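Local coordinates for protein DspB (Aggregatibacter actinomycetemcomitans, PDB 1YHT) that probably hydrolyses terminal N-acetylhexosamine linkages as a family 20 glycoside hydrolase with a TIM-barrel fold, and releases cells from biofilm, presumably by cutting its polysaccharide, at residues A[296-301]-A[354-359]; A[19-24]-A[348-353]; A[123-128]-A[135-140]; A[84-89]-A[128-133]. All blocks are in the same frame, centred on the assembly; numbering follows the deposited sequence.

Contact 1: residues A[296-301]-A[354-359]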
loop_
_atom_site.group_PDB
_atom_site.type_symbol
_atom_site.label_atom_id
_atom_site.label_comp_id
_atom_site.label_asym_id
_atom_site.label_seq_id
_atom_site.Cartn_x
_atom_site.Cartn_y
_atom_site.Cartn_z
ATOM N N LYS A 296 -6.798 -21.192 -7.369
ATOM C CA LYS A 296 -7.810 -22.217 -7.122
ATOM C C LYS A 296 -8.188 -22.252 -5.643
ATOM O O LYS A 296 -9.346 -22.436 -5.301
ATOM C CB LYS A 296 -7.314 -23.594 -7.598
ATOM C CG LYS A 296 -7.387 -23.727 -9.098
ATOM C CD LYS A 296 -6.615 -24.922 -9.602
ATOM C CE LYS A 296 -6.942 -25.172 -11.098
ATOM N NZ LYS A 296 -6.627 -26.587 -11.479
ATOM N N ASP A 297 -7.195 -22.022 -4.797
ATOM C CA ASP A 297 -7.364 -22.024 -3.333
ATOM C C ASP A 297 -8.292 -20.885 -2.895
ATOM O O ASP A 297 -9.214 -21.100 -2.117
ATOM C CB ASP A 297 -5.984 -21.978 -2.645
ATOM C CG ASP A 297 -6.053 -22.166 -1.114
ATOM O OD1 ASP A 297 -6.800 -23.034 -0.644
ATOM O OD2 ASP A 297 -5.323 -21.447 -0.403
ATOM N N VAL A 298 -8.096 -19.696 -3.450
ATOM C CA VAL A 298 -9.014 -18.575 -3.210
ATOM C C VAL A 298 -10.433 -18.904 -3.719
ATOM O O VAL A 298 -11.426 -18.667 -3.050
ATOM C CB VAL A 298 -8.456 -17.290 -3.885
ATOM C CG1 VAL A 298 -9.522 -16.170 -4.009
ATOM C CG2 VAL A 298 -7.217 -16.839 -3.123
ATOM N N ILE A 299 -10.523 -19.478 -4.902
ATOM C CA ILE A 299 -11.827 -19.804 -5.455
ATOM C C ILE A 299 -12.584 -20.798 -4.554
ATOM O O ILE A 299 -13.773 -20.610 -4.273
ATOM C CB ILE A 299 -11.677 -20.376 -6.875
ATOM C CG1 ILE A 299 -11.280 -19.250 -7.861
ATOM C CG2 ILE A 299 -12.973 -21.078 -7.342
ATOM C CD1 ILE A 299 -10.571 -19.743 -9.059
ATOM N N LYS A 300 -11.883 -21.836 -4.112
ATOM C CA LYS A 300 -12.491 -22.919 -3.310
ATOM C C LYS A 300 -12.807 -22.501 -1.870
ATOM O O LYS A 300 -13.888 -22.802 -1.355
ATOM C CB LYS A 300 -11.514 -24.084 -3.294
ATOM C CG LYS A 300 -11.966 -25.356 -2.584
ATOM C CD LYS A 300 -12.464 -26.396 -3.545
ATOM C CE LYS A 300 -12.196 -27.806 -2.999
ATOM N NZ LYS A 300 -12.635 -27.950 -1.607
ATOM N N ASN A 301 -11.875 -21.759 -1.274
ATOM C CA ASN A 301 -11.788 -21.578 0.181
ATOM C C ASN A 301 -11.925 -20.138 0.693
ATOM O O ASN A 301 -12.181 -19.943 1.876
ATOM C CB ASN A 301 -10.457 -22.163 0.722
ATOM C CG ASN A 301 -10.264 -23.632 0.353
ATOM O OD1 ASN A 301 -9.283 -24.010 -0.311
ATOM N ND2 ASN A 301 -11.184 -24.455 0.759
ATOM N N ILE A 354 -11.042 -10.701 -7.420
ATOM C CA ILE A 354 -12.011 -9.715 -7.909
ATOM C C ILE A 354 -13.388 -10.361 -8.042
ATOM O O ILE A 354 -14.369 -9.801 -7.591
ATOM C CB ILE A 354 -11.583 -9.034 -9.258
ATOM C CG1 ILE A 354 -10.383 -8.117 -9.031
ATOM C CG2 ILE A 354 -12.715 -8.252 -9.858
ATOM C CD1 ILE A 354 -9.676 -7.621 -10.288
ATOM N N HIS A 355 -13.444 -11.506 -8.699
ATOM C CA HIS A 355 -14.705 -12.200 -8.883
ATOM C C HIS A 355 -15.295 -12.673 -7.552
ATOM O O HIS A 355 -16.474 -12.535 -7.352
ATOM C CB HIS A 355 -14.565 -13.390 -9.829
ATOM C CG HIS A 355 -14.316 -13.019 -11.259
ATOM N ND1 HIS A 355 -15.000 -12.010 -11.903
ATOM C CD2 HIS A 355 -13.487 -13.560 -12.189
ATOM C CE1 HIS A 355 -14.570 -11.907 -13.149
ATOM N NE2 HIS A 355 -13.647 -12.829 -13.353
ATOM N N LYS A 356 -14.491 -13.239 -6.667
ATOM C CA LYS A 356 -14.994 -13.690 -5.368
ATOM C C LYS A 356 -15.482 -12.545 -4.518
ATOM O O LYS A 356 -16.410 -12.727 -3.724
ATOM C CB LYS A 356 -13.947 -14.472 -4.590
ATOM C CG LYS A 356 -13.615 -15.848 -5.177
ATOM C CD LYS A 356 -14.770 -16.893 -5.007
ATOM C CE LYS A 356 -15.116 -17.111 -3.561
ATOM N NZ LYS A 356 -15.086 -18.544 -3.193
ATOM N N THR A 357 -14.879 -11.369 -4.694
ATOM C CA THR A 357 -15.277 -10.193 -3.929
ATOM C C THR A 357 -16.614 -9.640 -4.462
ATOM O O THR A 357 -17.543 -9.366 -3.703
ATOM C CB THR A 357 -14.208 -9.087 -3.991
ATOM O OG1 THR A 357 -12.947 -9.571 -3.482
ATOM C CG2 THR A 357 -14.644 -7.863 -3.219
ATOM N N ASN A 358 -16.677 -9.446 -5.768
ATOM C CA ASN A 358 -17.903 -8.965 -6.399
ATOM C C ASN A 358 -19.012 -10.019 -6.471
ATOM O O ASN A 358 -20.165 -9.672 -6.589
ATOM C CB ASN A 358 -17.602 -8.457 -7.806
ATOM C CG ASN A 358 -16.919 -7.111 -7.808
ATOM O OD1 ASN A 358 -16.902 -6.407 -6.800
ATOM N ND2 ASN A 358 -16.382 -6.722 -8.960
ATOM N N GLY A 359 -18.662 -11.297 -6.447
ATOM C CA GLY A 359 -19.655 -12.393 -6.471
ATOM C C GLY A 359 -19.841 -12.965 -7.867
ATOM O O GLY A 359 -20.245 -12.248 -8.801
HETATM O O HOH W 1 -15.525 -20.209 -0.957
#

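Contact 2: residues A[19-24]-A[348-353]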
loop_
_atom_site.group_PDB
_atom_site.type_symbol
_atom_site.label_atom_id
_atom_site.label_comp_id
_atom_site.label_asym_id
_atom_site.label_seq_id
_atom_site.Cartn_x
_atom_site.Cartn_y
_atom_site.Cartn_z
ATOM N N THR A 19 -12.717 -3.029 -5.469
ATOM C CA THR A 19 -11.842 -4.176 -5.577
ATOM C C THR A 19 -10.761 -3.937 -6.610
ATOM O O THR A 19 -10.974 -3.216 -7.608
ATOM C CB THR A 19 -12.659 -5.454 -5.921
ATOM O OG1 THR A 19 -11.875 -6.617 -5.621
ATOM C CG2 THR A 19 -13.039 -5.457 -7.380
ATOM N N GLY A 20 -9.604 -4.519 -6.353
ATOM C CA GLY A 20 -8.452 -4.348 -7.234
ATOM C C GLY A 20 -7.185 -4.974 -6.754
ATOM O O GLY A 20 -7.199 -6.014 -6.078
ATOM N N LEU A 21 -6.090 -4.312 -7.105
ATOM C CA LEU A 21 -4.747 -4.793 -6.902
ATOM C C LEU A 21 -3.975 -3.769 -6.102
ATOM O O LEU A 21 -4.034 -2.556 -6.374
ATOM C CB LEU A 21 -4.040 -4.965 -8.239
ATOM C CG LEU A 21 -2.574 -5.315 -8.268
ATOM C CD1 LEU A 21 -2.335 -6.646 -7.673
ATOM C CD2 LEU A 21 -2.105 -5.258 -9.687
ATOM N N MET A 22 -3.224 -4.266 -5.132
ATOM C CA MET A 22 -2.149 -3.468 -4.566
ATOM C C MET A 22 -0.849 -3.973 -5.158
ATOM O O MET A 22 -0.469 -5.166 -5.011
ATOM C CB MET A 22 -2.139 -3.622 -3.052
ATOM C CG MET A 22 -1.305 -2.647 -2.353
ATOM S SD MET A 22 0.427 -2.936 -2.034
ATOM C CE MET A 22 0.947 -4.625 -2.245
ATOM N N LEU A 23 -0.127 -3.075 -5.797
ATOM C CA LEU A 23 1.086 -3.477 -6.486
ATOM C C LEU A 23 2.230 -2.762 -5.812
ATOM O O LEU A 23 2.252 -1.509 -5.753
ATOM C CB LEU A 23 1.042 -3.095 -7.982
ATOM C CG LEU A 23 2.228 -3.664 -8.801
ATOM C CD1 LEU A 23 2.265 -5.182 -8.907
ATOM C CD2 LEU A 23 2.248 -3.072 -10.161
ATOM N N ASP A 24 3.172 -3.558 -5.304
ATOM C CA ASP A 24 4.365 -3.033 -4.643
ATOM C C ASP A 24 5.435 -2.866 -5.708
ATOM O O ASP A 24 6.079 -3.816 -6.128
ATOM C CB ASP A 24 4.796 -3.964 -3.517
ATOM C CG ASP A 24 6.203 -3.706 -3.008
ATOM O OD1 ASP A 24 6.812 -2.627 -3.245
ATOM O OD2 ASP A 24 6.714 -4.620 -2.312
ATOM N N SER A 348 -4.569 -15.249 -12.946
ATOM C CA SER A 348 -5.653 -16.099 -12.472
ATOM C C SER A 348 -6.060 -15.733 -11.040
ATOM O O SER A 348 -7.224 -15.704 -10.706
ATOM C CB SER A 348 -5.227 -17.572 -12.544
ATOM O OG SER A 348 -5.091 -17.954 -13.923
ATOM N N LEU A 349 -5.069 -15.426 -10.202
ATOM C CA LEU A 349 -5.316 -15.161 -8.806
ATOM C C LEU A 349 -5.995 -13.813 -8.659
ATOM O O LEU A 349 -6.915 -13.635 -7.852
ATOM C CB LEU A 349 -3.993 -15.247 -8.053
ATOM C CG LEU A 349 -3.974 -14.804 -6.589
ATOM C CD1 LEU A 349 -4.960 -15.573 -5.741
ATOM C CD2 LEU A 349 -2.543 -14.956 -6.034
ATOM N N LEU A 350 -5.535 -12.838 -9.433
ATOM C CA LEU A 350 -6.153 -11.510 -9.375
ATOM C C LEU A 350 -7.600 -11.544 -9.843
ATOM O O LEU A 350 -8.465 -10.935 -9.234
ATOM C CB LEU A 350 -5.328 -10.499 -10.215
ATOM C CG LEU A 350 -5.899 -9.073 -10.292
ATOM C CD1 LEU A 350 -6.139 -8.424 -8.900
ATOM C CD2 LEU A 350 -5.047 -8.184 -11.190
ATOM N N GLU A 351 -7.859 -12.254 -10.942
ATOM C CA GLU A 351 -9.227 -12.500 -11.407
ATOM C C GLU A 351 -10.119 -13.121 -10.343
ATOM O O GLU A 351 -11.240 -12.684 -10.132
ATOM C CB GLU A 351 -9.243 -13.383 -12.676
ATOM C CG GLU A 351 -8.653 -12.688 -13.873
ATOM C CD GLU A 351 -8.499 -13.610 -15.081
ATOM O OE1 GLU A 351 -8.781 -14.835 -14.962
ATOM O OE2 GLU A 351 -8.129 -13.069 -16.134
ATOM N N ALA A 352 -9.616 -14.159 -9.699
ATOM C CA ALA A 352 -10.342 -14.889 -8.636
ATOM C C ALA A 352 -10.704 -13.973 -7.463
ATOM O O ALA A 352 -11.802 -13.997 -6.976
ATOM C CB ALA A 352 -9.493 -16.026 -8.110
ATOM N N VAL A 353 -9.751 -13.188 -6.996
ATOM C CA VAL A 353 -10.009 -12.281 -5.871
ATOM C C VAL A 353 -11.118 -11.253 -6.223
ATOM O O VAL A 353 -12.057 -11.025 -5.431
ATOM C CB VAL A 353 -8.716 -11.550 -5.435
ATOM C CG1 VAL A 353 -9.032 -10.468 -4.357
ATOM C CG2 VAL A 353 -7.686 -12.543 -4.910
#

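Contact 3: residues A[123-128]-A[135-140]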
loop_
_atom_site.group_PDB
_atom_site.type_symbol
_atom_site.label_atom_id
_atom_site.label_comp_id
_atom_site.label_asym_id
_atom_site.label_seq_id
_atom_site.Cartn_x
_atom_site.Cartn_y
_atom_site.Cartn_z
ATOM N N ALA A 123 13.691 4.903 1.669
ATOM C CA ALA A 123 14.112 5.445 0.381
ATOM C C ALA A 123 13.932 6.980 0.361
ATOM O O ALA A 123 14.779 7.720 -0.121
ATOM C CB ALA A 123 13.329 4.788 -0.740
ATOM N N ILE A 124 12.814 7.444 0.890
ATOM C CA ILE A 124 12.583 8.884 1.052
ATOM C C ILE A 124 13.697 9.516 1.890
ATOM O O ILE A 124 14.240 10.532 1.509
ATOM C CB ILE A 124 11.230 9.139 1.715
ATOM C CG1 ILE A 124 10.073 8.835 0.726
ATOM C CG2 ILE A 124 11.133 10.553 2.208
ATOM C CD1 ILE A 124 8.699 8.716 1.375
ATOM N N PHE A 125 14.008 8.929 3.041
ATOM C CA PHE A 125 15.123 9.437 3.880
ATOM C C PHE A 125 16.425 9.556 3.072
ATOM O O PHE A 125 17.149 10.557 3.130
ATOM C CB PHE A 125 15.377 8.487 5.052
ATOM C CG PHE A 125 14.247 8.413 6.080
ATOM C CD1 PHE A 125 13.314 9.406 6.206
ATOM C CD2 PHE A 125 14.204 7.358 6.960
ATOM C CE1 PHE A 125 12.319 9.343 7.195
ATOM C CE2 PHE A 125 13.199 7.265 7.953
ATOM C CZ PHE A 125 12.273 8.260 8.064
ATOM N N LYS A 126 16.730 8.519 2.307
ATOM C CA LYS A 126 17.976 8.511 1.574
ATOM C C LYS A 126 18.004 9.616 0.499
ATOM O O LYS A 126 19.026 10.249 0.305
ATOM C CB LYS A 126 18.221 7.141 0.965
ATOM C CG LYS A 126 18.445 6.023 2.035
ATOM C CD LYS A 126 19.440 6.477 3.150
ATOM C CE LYS A 126 19.987 5.341 4.032
ATOM N NZ LYS A 126 21.012 5.925 5.008
ATOM N N LEU A 127 16.888 9.864 -0.190
ATOM C CA LEU A 127 16.823 10.997 -1.151
ATOM C C LEU A 127 16.924 12.383 -0.497
ATOM O O LEU A 127 17.562 13.299 -1.052
ATOM C CB LEU A 127 15.537 10.900 -1.986
ATOM C CG LEU A 127 15.470 9.726 -2.963
ATOM C CD1 LEU A 127 14.050 9.520 -3.455
ATOM C CD2 LEU A 127 16.453 9.952 -4.100
ATOM N N VAL A 128 16.235 12.540 0.637
ATOM C CA VAL A 128 16.316 13.758 1.449
ATOM C C VAL A 128 17.763 14.019 1.927
ATOM O O VAL A 128 18.306 15.121 1.802
ATOM C CB VAL A 128 15.413 13.690 2.675
ATOM C CG1 VAL A 128 15.749 14.861 3.662
ATOM C CG2 VAL A 128 13.920 13.788 2.230
ATOM N N LYS A 135 22.018 16.577 8.289
ATOM C CA LYS A 135 21.467 17.259 9.483
ATOM C C LYS A 135 19.982 17.585 9.311
ATOM O O LYS A 135 19.179 17.481 10.266
ATOM C CB LYS A 135 22.243 18.523 9.863
ATOM C CG LYS A 135 23.759 18.301 10.177
ATOM C CD LYS A 135 24.162 17.641 11.575
ATOM C CE LYS A 135 25.659 18.051 11.939
ATOM N NZ LYS A 135 26.443 17.337 13.037
ATOM N N TYR A 136 19.622 18.013 8.105
ATOM C CA TYR A 136 18.211 18.225 7.780
ATOM C C TYR A 136 17.381 16.950 8.025
ATOM O O TYR A 136 16.383 16.988 8.726
ATOM C CB TYR A 136 18.029 18.711 6.330
ATOM C CG TYR A 136 16.557 18.980 6.039
ATOM C CD1 TYR A 136 15.973 20.195 6.369
ATOM C CD2 TYR A 136 15.758 17.992 5.496
ATOM C CE1 TYR A 136 14.643 20.422 6.127
ATOM C CE2 TYR A 136 14.439 18.196 5.267
ATOM C CZ TYR A 136 13.879 19.431 5.572
ATOM O OH TYR A 136 12.538 19.628 5.361
ATOM N N LEU A 137 17.797 15.843 7.410
ATOM C CA LEU A 137 17.116 14.552 7.576
ATOM C C LEU A 137 16.983 14.147 9.066
ATOM O O LEU A 137 15.898 13.746 9.529
ATOM C CB LEU A 137 17.847 13.449 6.798
ATOM C CG LEU A 137 17.472 11.985 7.210
ATOM C CD1 LEU A 137 16.020 11.740 6.980
ATOM C CD2 LEU A 137 18.287 10.944 6.489
ATOM N N GLN A 138 18.079 14.242 9.827
ATOM C CA GLN A 138 18.028 13.809 11.234
ATOM C C GLN A 138 17.008 14.652 12.009
ATOM O O GLN A 138 16.327 14.142 12.900
ATOM C CB GLN A 138 19.429 13.784 11.905
ATOM C CG GLN A 138 20.402 12.735 11.253
ATOM C CD GLN A 138 19.957 11.233 11.418
ATOM O OE1 GLN A 138 19.576 10.796 12.513
ATOM N NE2 GLN A 138 19.998 10.468 10.320
ATOM N N GLY A 139 16.809 15.906 11.603
ATOM C CA GLY A 139 15.838 16.754 12.288
ATOM C C GLY A 139 14.369 16.376 12.107
ATOM O O GLY A 139 13.505 16.816 12.855
ATOM N N LEU A 140 14.089 15.592 11.078
ATOM C CA LEU A 140 12.733 15.170 10.767
ATOM C C LEU A 140 12.418 13.836 11.384
ATOM O O LEU A 140 11.250 13.513 11.565
ATOM C CB LEU A 140 12.555 15.022 9.271
ATOM C CG LEU A 140 11.842 16.199 8.565
ATOM C CD1 LEU A 140 11.918 17.555 9.309
ATOM C CD2 LEU A 140 12.369 16.299 7.190
#

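Contact 4: residues A[84-89]-A[128-133]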
loop_
_atom_site.group_PDB
_atom_site.type_symbol
_atom_site.label_atom_id
_atom_site.label_comp_id
_atom_site.label_asym_id
_atom_site.label_seq_id
_atom_site.Cartn_x
_atom_site.Cartn_y
_atom_site.Cartn_z
ATOM N N ASN A 84 17.934 6.124 -11.236
ATOM C CA ASN A 84 18.570 7.203 -10.484
ATOM C C ASN A 84 20.059 6.832 -10.309
ATOM O O ASN A 84 20.346 5.843 -9.680
ATOM C CB ASN A 84 17.868 7.373 -9.124
ATOM C CG ASN A 84 18.512 8.462 -8.258
ATOM O OD1 ASN A 84 19.736 8.636 -8.280
ATOM N ND2 ASN A 84 17.699 9.197 -7.509
ATOM N N PRO A 85 20.998 7.606 -10.882
ATOM C CA PRO A 85 22.366 7.113 -10.792
ATOM C C PRO A 85 22.935 7.117 -9.358
ATOM O O PRO A 85 23.922 6.459 -9.141
ATOM C CB PRO A 85 23.158 8.072 -11.689
ATOM C CG PRO A 85 22.381 9.359 -11.632
ATOM C CD PRO A 85 20.920 8.879 -11.616
ATOM N N TYR A 86 22.353 7.873 -8.420
ATOM C CA TYR A 86 22.858 7.872 -7.047
ATOM C C TYR A 86 22.381 6.669 -6.269
ATOM O O TYR A 86 23.158 6.031 -5.571
ATOM C CB TYR A 86 22.485 9.136 -6.252
ATOM C CG TYR A 86 23.257 9.214 -4.920
ATOM C CD1 TYR A 86 24.623 9.517 -4.919
ATOM C CD2 TYR A 86 22.647 8.951 -3.689
ATOM C CE1 TYR A 86 25.366 9.586 -3.733
ATOM C CE2 TYR A 86 23.375 9.020 -2.489
ATOM C CZ TYR A 86 24.742 9.340 -2.518
ATOM O OH TYR A 86 25.530 9.426 -1.361
ATOM N N THR A 87 21.096 6.355 -6.384
ATOM C CA THR A 87 20.547 5.230 -5.666
ATOM C C THR A 87 20.700 3.953 -6.429
ATOM O O THR A 87 20.598 2.877 -5.866
ATOM C CB THR A 87 19.052 5.458 -5.349
ATOM O OG1 THR A 87 18.293 5.458 -6.570
ATOM C CG2 THR A 87 18.878 6.747 -4.636
ATOM N N GLY A 88 20.923 4.063 -7.725
ATOM C CA GLY A 88 20.971 2.900 -8.595
ATOM C C GLY A 88 19.623 2.202 -8.805
ATOM O O GLY A 88 19.584 1.058 -9.276
ATOM N N LYS A 89 18.526 2.887 -8.497
ATOM C CA LYS A 89 17.172 2.260 -8.509
ATOM C C LYS A 89 16.289 2.936 -9.539
ATOM O O LYS A 89 16.541 4.090 -9.843
ATOM C CB LYS A 89 16.498 2.478 -7.169
ATOM C CG LYS A 89 17.156 1.873 -6.015
ATOM C CD LYS A 89 17.381 0.410 -6.232
ATOM C CE LYS A 89 17.617 -0.262 -4.879
ATOM N NZ LYS A 89 18.573 -1.387 -5.074
ATOM N N VAL A 128 16.235 12.540 0.637
ATOM C CA VAL A 128 16.316 13.758 1.449
ATOM C C VAL A 128 17.763 14.019 1.927
ATOM O O VAL A 128 18.306 15.121 1.802
ATOM C CB VAL A 128 15.413 13.690 2.675
ATOM C CG1 VAL A 128 15.749 14.861 3.662
ATOM C CG2 VAL A 128 13.920 13.788 2.230
ATOM N N GLN A 129 18.385 12.987 2.478
ATOM C CA GLN A 129 19.778 13.101 2.868
ATOM C C GLN A 129 20.682 13.600 1.744
ATOM O O GLN A 129 21.522 14.472 1.950
ATOM C CB GLN A 129 20.282 11.733 3.355
ATOM C CG GLN A 129 21.793 11.763 3.720
ATOM C CD GLN A 129 22.255 10.477 4.400
ATOM O OE1 GLN A 129 21.654 10.040 5.386
ATOM N NE2 GLN A 129 23.271 9.823 3.808
ATOM N N LYS A 130 20.548 13.023 0.566
ATOM C CA LYS A 130 21.405 13.399 -0.583
ATOM C C LYS A 130 21.133 14.867 -0.988
ATOM O O LYS A 130 22.042 15.670 -1.170
ATOM C CB LYS A 130 21.119 12.448 -1.751
ATOM C CG LYS A 130 21.814 12.778 -3.096
ATOM C CD LYS A 130 23.315 12.600 -2.998
ATOM C CE LYS A 130 24.046 12.816 -4.347
ATOM N NZ LYS A 130 23.816 14.194 -4.917
ATOM N N ASP A 131 19.855 15.214 -1.119
ATOM C CA ASP A 131 19.519 16.518 -1.616
ATOM C C ASP A 131 19.602 17.649 -0.588
ATOM O O ASP A 131 20.064 18.745 -0.898
ATOM C CB ASP A 131 18.146 16.502 -2.233
ATOM C CG ASP A 131 17.901 17.733 -3.068
ATOM O OD1 ASP A 131 18.716 17.993 -3.973
ATOM O OD2 ASP A 131 16.899 18.397 -2.817
ATOM N N ARG A 132 19.102 17.410 0.607
ATOM C CA ARG A 132 19.037 18.438 1.634
ATOM C C ARG A 132 20.112 18.265 2.706
ATOM O O ARG A 132 20.361 19.201 3.450
ATOM C CB ARG A 132 17.655 18.451 2.294
ATOM C CG ARG A 132 16.552 18.557 1.236
ATOM C CD ARG A 132 15.211 18.725 1.836
ATOM N NE ARG A 132 14.207 18.848 0.771
ATOM C CZ ARG A 132 12.995 19.344 0.964
ATOM N NH1 ARG A 132 12.666 19.804 2.165
ATOM N NH2 ARG A 132 12.128 19.392 -0.046
ATOM N N GLY A 133 20.736 17.095 2.781
ATOM C CA GLY A 133 21.836 16.870 3.755
ATOM C C GLY A 133 21.410 16.078 4.979
ATOM O O GLY A 133 20.215 15.970 5.302
#

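Contact 1: residues A[296-301]-A[354-359]
Lys356 reaches across to Val298 and Ile299 where two outer helices of the TIM barrel, 287-301 and 339-358, come together near their C-terminal ends. The backbones are closest at Ile299 and Lys356, with CA atoms 6.9 Å apart. Lys356 has the most surface buried here. Its side chain is not extended: it bends at chi2 (-71°) and again at chi3 (-59°), which curls the aliphatic part against the last turn of helix 287-301. Its CG lies 4.3 Å from Val298 CG1, and its CD and CE pass beside the Ile299 carbonyl. Val298 is buried. Its side chain also packs on Ala352 and Leu349, one and two turns back along helix 339-358. Ile299 is exposed, and its side chain rests on Ala352. Its main share in this contact is its backbone oxygen. Ile299 O lies in the last turn of its helix, where carbonyls commonly lack the regular i+4 donor, and Lys356 supplies one. The negative end of the helix dipole would probably favour the ammonium group there. Lys356 NZ also makes a weak bond to Trp302 O, and a water joins it to Lys300 O. The direct bond, from Lys356 NZ to Ile299 O, is 2.7 Å long, and the nitrogen stands above the carbonyl plane, with a C=O...N angle of 133°.

Contact 2: residues A[19-24]-A[348-353]
Strand 19-24 and helix 348-353 run at 140° between their N-to-C directions, with axes 8.8 Å apart at closest approach and the CA atoms of Leu21 and Leu350 the nearest pair, 7.3 Å apart. This is the packing of an outer helix on an inner strand in a TIM barrel. Leu350 carries the contact. Its side chain sets out toward the strand: chi1 (178°) puts CG anti to the backbone N, and chi2 (55°) turns CD1 forward. That methyl, CD1, lies 3.9 Å from Gly20 O and 4.1 Å from Leu21 CB. The leucine tip therefore meets both backbone and side chain of the strand. Gly20 has no side chain, and its carbonyl oxygen is approached by a methyl rather than by a donor from the helix. Val353, one turn further on, also points at the strand, but more loosely: its side chain comes no nearer than 5.0 Å. Thr19 points toward the helix, and its OG1 is hydrogen-bonded to Ala325 O. No hydrogen bond joins the two segments; all the touching residues are buried, and the side-chain contact is apolar. Strand 18-24 lies between parallel strands 49-53 and 324-329. Leu350 also touches Leu327 of the latter and Thr41 of helix 32-44, while Leu21 packs on Phe38 and Ile42 of that same helix.

Contact 3: residues A[123-128]-A[135-140]
Leu137 sets its two methyls against Phe125, and the two side chains cross at about a right angle. Leu137 CD1 lies 3.7 Å from Phe125 CD1 and approaches the ring obliquely. The same methyl also touches Phe125 CB, so it sits at the root of the aromatic side chain as well as at its ring. The other branch, CD2, is turned to the backbone and lies 3.6 Å from Phe125 O. Leu137 thus straddles the side chain and the carbonyl of one residue. It has more surface buried here than any other residue. Val128 makes the second pair. Its CG1 is anti to the backbone N (chi1 168°), and this branch projects across to helix 135-140. There it meets Tyr136 at the ring edge, in the ring plane, 3.6 Å from CD2. The valine and tyrosine side chains also cross at about a right angle. The same CG1 lies 4.0 Å from Leu137 CB, and so fits between two consecutive residues of the opposite helix. The two helices form an alpha-alpha hairpin, with directions 144° apart and axes 9.5 Å apart. The backbones are closest at Val128 and Leu137, whose CA atoms are 6.2 Å apart. All the side-chain contacts are apolar. Tyr136 OH bonds weakly to Arg132, near the turn. Helix 154-171 lies against both arms of the hairpin: its Phe159 touches Val128, Tyr136 and Leu140, and its Leu163 touches Ile124. The hairpin follows barrel strand 110-117.

Contact 4: residues A[84-89]-A[128-133]
Tyr86 holds its CG anti to the backbone N (chi1 -169°), and Lys130 does the same, which brings both side chains together between loop 84-89 and helix 128-132. The lysine chain bends at chi2 (67°) and at its end, so that its methylenes lie over one face of the tyrosine ring. CD sits over the ring centre, 3.5 Å from the centroid, in a CH-pi contact. CE is displaced toward one side of the ring and lies 3.4 Å from Tyr86 CD1. CG covers the other side, near Tyr86 CD2 and CE2. The ammonium group stands further off the same face: Lys130 NZ is 5.1 Å from the centroid of Tyr86, 22° off the ring normal. The loop that presents Tyr86 links strands 82-83 and 90-91 and is shaped by its own side chains. Asn84 OD1 accepts two backbone N-H groups. Tyr86 N, at 2.7 Å, lies in the carbonyl plane and makes an Asx turn. Thr87 N, at 3.3 Å, stands well above that plane. Thr87 OG1 accepts from Lys89 N in an ST turn. Asn84 and Thr87 also touch Leu127 of helix 122-132, beside the tyrosine-lysine pair. Both contact residues are exposed, and no hydrogen bond crosses. The attraction is probably mainly CH-pi and dispersion between the lysine methylenes and the ring face; at its long distance the ammonium group adds at most a weak cation-pi share.

Contacts 2 and 3 are buried and apolar, contact 1 is partly buried, and contact 4 lies on the surface. Contacts 1 and 2 both use helix 339-358 and touch, for example through Val298 and Leu349. One joins that helix to its neighbour helix, the other to a barrel strand. Contacts 3 and 4 share Val128 and helix 122-132 on the opposite side of the chain's centre, with centres 42 Å from that of contact 1. Chemistry follows burial: methyl packing in contacts 2 and 3, a lysine bonded to a helix-end carbonyl in contact 1, and lysine methylenes on an aromatic face in contact 4.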